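Local coordinates for protein triggering receptor expressed on myeloid cells 1 (Mus musculus, PDB 1U9K) that amplifies inflammatory responses as a myeloid cell-surface receptor that joins the adapter DAP12 when activated, here as its extracellular V-type immunoglobulin domain, at residues Ala34-Arg37 against Glu43-Thr46; Glu7-Val12 against Leu17-Pro22. All coordinates share one frame; numbering follows the deposited sequence.

Interaction 1 of 2, residues Ala34-Arg37 against Glu43-Thr46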
# COMPACT_ATOMS: atom_id res chain seq x y z
N ALA A 34 2.50 -3.72 -3.93
CA ALA A 34 3.06 -2.42 -3.73
C ALA A 34 2.06 -1.47 -3.12
O ALA A 34 0.83 -1.60 -3.27
CB ALA A 34 3.56 -1.86 -4.99
N TRP A 35 2.61 -0.47 -2.46
CA TRP A 35 1.89 0.72 -2.00
C TRP A 35 2.29 1.89 -2.88
O TRP A 35 3.46 2.11 -3.09
CB TRP A 35 2.29 1.01 -0.58
CG TRP A 35 1.61 2.20 0.13
CD1 TRP A 35 2.25 3.23 0.71
CD2 TRP A 35 0.22 2.36 0.46
NE1 TRP A 35 1.37 4.05 1.35
CE2 TRP A 35 0.11 3.52 1.23
CE3 TRP A 35 -0.95 1.60 0.21
CZ2 TRP A 35 -1.09 3.98 1.72
CZ3 TRP A 35 -2.15 2.06 0.70
CH2 TRP A 35 -2.22 3.24 1.44
N GLN A 36 1.30 2.62 -3.39
CA GLN A 36 1.50 3.72 -4.32
C GLN A 36 0.81 4.98 -3.84
O GLN A 36 -0.21 4.93 -3.17
CB GLN A 36 0.95 3.40 -5.71
CG GLN A 36 1.64 2.15 -6.36
CD GLN A 36 1.24 2.00 -7.82
OE1 GLN A 36 0.06 2.06 -8.13
NE2 GLN A 36 2.21 1.84 -8.71
N ARG A 37 1.40 6.12 -4.14
CA ARG A 37 0.73 7.37 -4.01
C ARG A 37 0.30 7.81 -5.42
O ARG A 37 0.95 7.49 -6.42
CB ARG A 37 1.63 8.38 -3.36
CG ARG A 37 1.04 9.70 -3.05
CD ARG A 37 1.99 10.53 -2.21
NE ARG A 37 1.34 11.74 -1.74
CZ ARG A 37 1.94 12.65 -0.96
NH1 ARG A 37 3.19 12.49 -0.55
NH2 ARG A 37 1.28 13.70 -0.58
N GLU A 43 2.21 10.36 -12.85
CA GLU A 43 2.23 8.92 -12.77
C GLU A 43 2.20 8.50 -11.31
O GLU A 43 2.62 9.28 -10.47
CB GLU A 43 3.49 8.36 -13.44
CG GLU A 43 3.41 8.42 -14.95
CD GLU A 43 2.25 7.59 -15.51
OE1 GLU A 43 2.05 6.40 -15.12
OE2 GLU A 43 1.52 8.14 -16.34
N PRO A 44 1.58 7.36 -11.00
CA PRO A 44 1.65 6.77 -9.66
C PRO A 44 3.12 6.71 -9.20
O PRO A 44 4.04 6.44 -10.04
CB PRO A 44 1.14 5.35 -9.87
CG PRO A 44 0.21 5.47 -11.05
CD PRO A 44 0.84 6.48 -11.92
N LEU A 45 3.34 6.98 -7.92
CA LEU A 45 4.64 6.82 -7.26
C LEU A 45 4.58 5.56 -6.45
O LEU A 45 3.78 5.43 -5.54
CB LEU A 45 4.90 7.94 -6.28
CG LEU A 45 5.05 9.33 -6.84
CD1 LEU A 45 5.06 10.33 -5.65
CD2 LEU A 45 6.31 9.45 -7.70
N THR A 46 5.47 4.64 -6.77
CA THR A 46 5.59 3.41 -6.04
C THR A 46 6.50 3.64 -4.84
O THR A 46 7.64 3.97 -4.99
CB THR A 46 6.14 2.37 -6.99
OG1 THR A 46 5.14 2.17 -8.01
CG2 THR A 46 6.29 1.01 -6.30
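P44 packs against Q36 and R37 just ahead of the paired strands of the C-C' hairpin of a V-set immunoglobulin domain, where strands 32-37 and 45-49 run antiparallel at one border of the front sheet. The proline lies alongside the Q36 side chain, both pointing the same way, and its CB touches NE2 of Q36 at 3.8 Å. The backbone joins in too, since CA of P44 makes a C-H...O contact with O of R37.

L45 follows as the hydrogen-bonded partner of R37. Its N donates to O of R37 over 2.9 Å, and its O accepts a hydrogen bond from N of R37 over 2.8 Å. The same L45 O also receives a C-H...O approach from CA of Q36, at 3.1 Å, so a single carbonyl gathers two neighbours. The R37 side chain runs off to T86, whose backbone O accepts a hydrogen bond from NH2 of R37.

T46 is the non-hydrogen-bonded partner of Q36, and here the side chains supply the bond that the backbone lacks. Q36 keeps CG beside its own N (chi1 -61°) and extends beyond it, which carries the amide out to the threonine, while its OE1 takes a hydrogen bond from NE of R92. Both amide atoms are thus engaged and the flip is settled: NE2 of Q36 donates to OG1 of T46 at 3.0 Å, at 165° and within 9° of the amide plane.

Interaction 2 of 2, residues Glu7-Val12 against Leu17-Pro22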
# COMPACT_ATOMS: atom_id res chain seq x y z
N GLU A 7 -11.87 5.79 0.11
CA GLU A 7 -12.27 5.87 1.52
C GLU A 7 -11.40 6.92 2.23
O GLU A 7 -10.20 6.90 2.10
CB GLU A 7 -12.07 4.49 2.17
CG GLU A 7 -12.36 4.47 3.67
CD GLU A 7 -12.38 3.09 4.29
OE1 GLU A 7 -11.65 2.18 3.83
OE2 GLU A 7 -13.09 2.94 5.30
N ARG A 8 -12.02 7.80 2.99
CA ARG A 8 -11.31 8.80 3.73
C ARG A 8 -10.69 8.16 5.01
O ARG A 8 -11.33 7.42 5.74
CB ARG A 8 -12.22 9.94 4.07
CG ARG A 8 -11.51 11.26 4.41
CD ARG A 8 -12.40 12.49 4.35
NE ARG A 8 -12.01 13.51 5.34
CZ ARG A 8 -11.58 14.76 5.06
NH1 ARG A 8 -11.49 15.20 3.81
NH2 ARG A 8 -11.24 15.59 6.05
N TYR A 9 -9.43 8.49 5.26
CA TYR A 9 -8.75 8.16 6.50
C TYR A 9 -8.27 9.49 7.05
O TYR A 9 -7.36 10.05 6.50
CB TYR A 9 -7.54 7.29 6.21
CG TYR A 9 -7.88 5.81 5.99
CD1 TYR A 9 -8.58 5.38 4.85
CD2 TYR A 9 -7.49 4.84 6.91
CE1 TYR A 9 -8.87 4.04 4.65
CE2 TYR A 9 -7.81 3.49 6.73
CZ TYR A 9 -8.48 3.09 5.59
OH TYR A 9 -8.74 1.73 5.43
N ASP A 10 -8.86 9.94 8.15
CA ASP A 10 -8.57 11.27 8.76
C ASP A 10 -7.69 11.05 9.97
O ASP A 10 -8.08 10.33 10.89
CB ASP A 10 -9.85 11.87 9.28
CG ASP A 10 -10.62 12.54 8.23
OD1 ASP A 10 -10.13 13.59 7.72
OD2 ASP A 10 -11.70 12.06 7.83
N LEU A 11 -6.49 11.64 9.98
CA LEU A 11 -5.59 11.38 11.07
C LEU A 11 -4.89 12.71 11.41
O LEU A 11 -4.99 13.66 10.66
CB LEU A 11 -4.54 10.33 10.70
CG LEU A 11 -5.14 8.95 10.47
CD1 LEU A 11 -4.15 8.15 9.78
CD2 LEU A 11 -5.59 8.31 11.78
N VAL A 12 -4.24 12.69 12.56
CA VAL A 12 -3.50 13.81 13.07
C VAL A 12 -2.07 13.52 12.77
O VAL A 12 -1.62 12.34 12.81
CB VAL A 12 -3.71 13.97 14.56
CG1 VAL A 12 -3.03 15.24 15.03
CG2 VAL A 12 -5.17 14.06 14.83
N LEU A 17 -0.61 5.64 10.09
CA LEU A 17 -1.67 5.11 9.24
C LEU A 17 -1.50 3.61 9.12
O LEU A 17 -0.38 3.16 8.84
CB LEU A 17 -1.57 5.71 7.87
CG LEU A 17 -2.47 5.13 6.79
CD1 LEU A 17 -3.90 5.37 7.19
CD2 LEU A 17 -2.12 5.61 5.39
N THR A 18 -2.57 2.85 9.32
CA THR A 18 -2.54 1.41 9.07
C THR A 18 -3.67 1.09 8.11
O THR A 18 -4.80 1.47 8.37
CB THR A 18 -2.75 0.60 10.36
OG1 THR A 18 -1.70 0.89 11.30
CG2 THR A 18 -2.59 -0.88 10.12
N VAL A 19 -3.37 0.35 7.04
CA VAL A 19 -4.33 -0.00 6.02
C VAL A 19 -4.16 -1.50 5.79
O VAL A 19 -3.04 -1.98 5.67
CB VAL A 19 -4.03 0.77 4.72
CG1 VAL A 19 -4.84 0.25 3.56
CG2 VAL A 19 -4.24 2.24 4.95
N LYS A 20 -5.27 -2.22 5.85
CA LYS A 20 -5.32 -3.67 5.60
C LYS A 20 -5.95 -3.90 4.24
O LYS A 20 -7.15 -3.59 4.05
CB LYS A 20 -6.16 -4.36 6.67
CG LYS A 20 -5.60 -4.13 8.05
CD LYS A 20 -5.93 -5.23 9.02
CE LYS A 20 -5.50 -4.80 10.43
NZ LYS A 20 -5.15 -6.03 11.30
N CYS A 21 -5.16 -4.40 3.32
CA CYS A 21 -5.56 -4.68 1.95
C CYS A 21 -5.64 -6.16 1.67
O CYS A 21 -4.61 -6.79 1.48
CB CYS A 21 -4.56 -4.07 0.98
SG CYS A 21 -4.47 -2.27 1.15
N PRO A 22 -6.82 -6.73 1.61
CA PRO A 22 -6.92 -8.14 1.22
C PRO A 22 -6.46 -8.35 -0.22
O PRO A 22 -6.64 -7.46 -1.05
CB PRO A 22 -8.42 -8.44 1.33
CG PRO A 22 -9.00 -7.44 2.11
CD PRO A 22 -8.15 -6.18 1.88
O HOH W 1 -7.75 -0.65 6.54
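Y9 and L17 meet ring to methyl, and their fit illustrates how an immunoglobulin sandwich is closed where two strands face each other without pairing. Strands 7-11 and 17-22 are antiparallel in sense, at 155°, but their axes come no nearer than 9.3 Å, so side chains must fill the gap. The chief bump is CD1 of L17. It enters the hollow between the Y9 ring and the side chain of L11, lying 3.6 Å from CD2 of Y9 and 3.8 Å from CD1 of L11. The leucine crosses both partners at about a right angle. Its CG stands opposite the backbone N (chi1 172°), and a turn at chi2 then brings CD1 nearer the other strand.

Further along the ring, CG2 of V19 supplies a second, looser bump, 4.2 Å from CE2 of Y9, and O of T18 lies 4.0 Å from that same ring carbon. These two and L17 CD1 all approach the ring obliquely. Beyond the carbons, one water joins the strands at the ring's edge: it is 2.8 Å from OH of Y9 and accepts a hydrogen bond from N of K20 at 3.0 Å, so the phenol reaches the backbone of the facing strand indirectly. Cutting Y9 back to alanine takes away the ring, which would probably open a gap beside L17 CD1 and V19 CG2 and leave the bridging water without its phenol partner.

Strand 7-11 is bound by backbone hydrogen bonds to strand 103-113, whose F106 and V109 also touch Y9. T18 and K20 touch strand 75-80, the neighbour of 17-22 in the second sheet, while L83, from a loop, packs against both L11 and L17.

In the fold
Interaction 2 comes first along the chain and interaction 1 follows it; their centres lie 16 Å apart, yet the two meet through the core. The indole of W35 bridges them: its CZ2 is 4.2 Å from CD2 of L17 and its CH2 is 4.2 Å from CG2 of V19, while the ring lies parallel to that of Y91. Strands 7-11 and 45-49 are the outermost strands of one sheet, and 17-22 belongs to the other, tied to strand 89-96 by the C21-C93 disulfide. Neither interaction forms a metal site: the side chain of A34 lies about 11 Å from a bound zinc ion, and that of L11 about 10 Å from one, not necessarily the same.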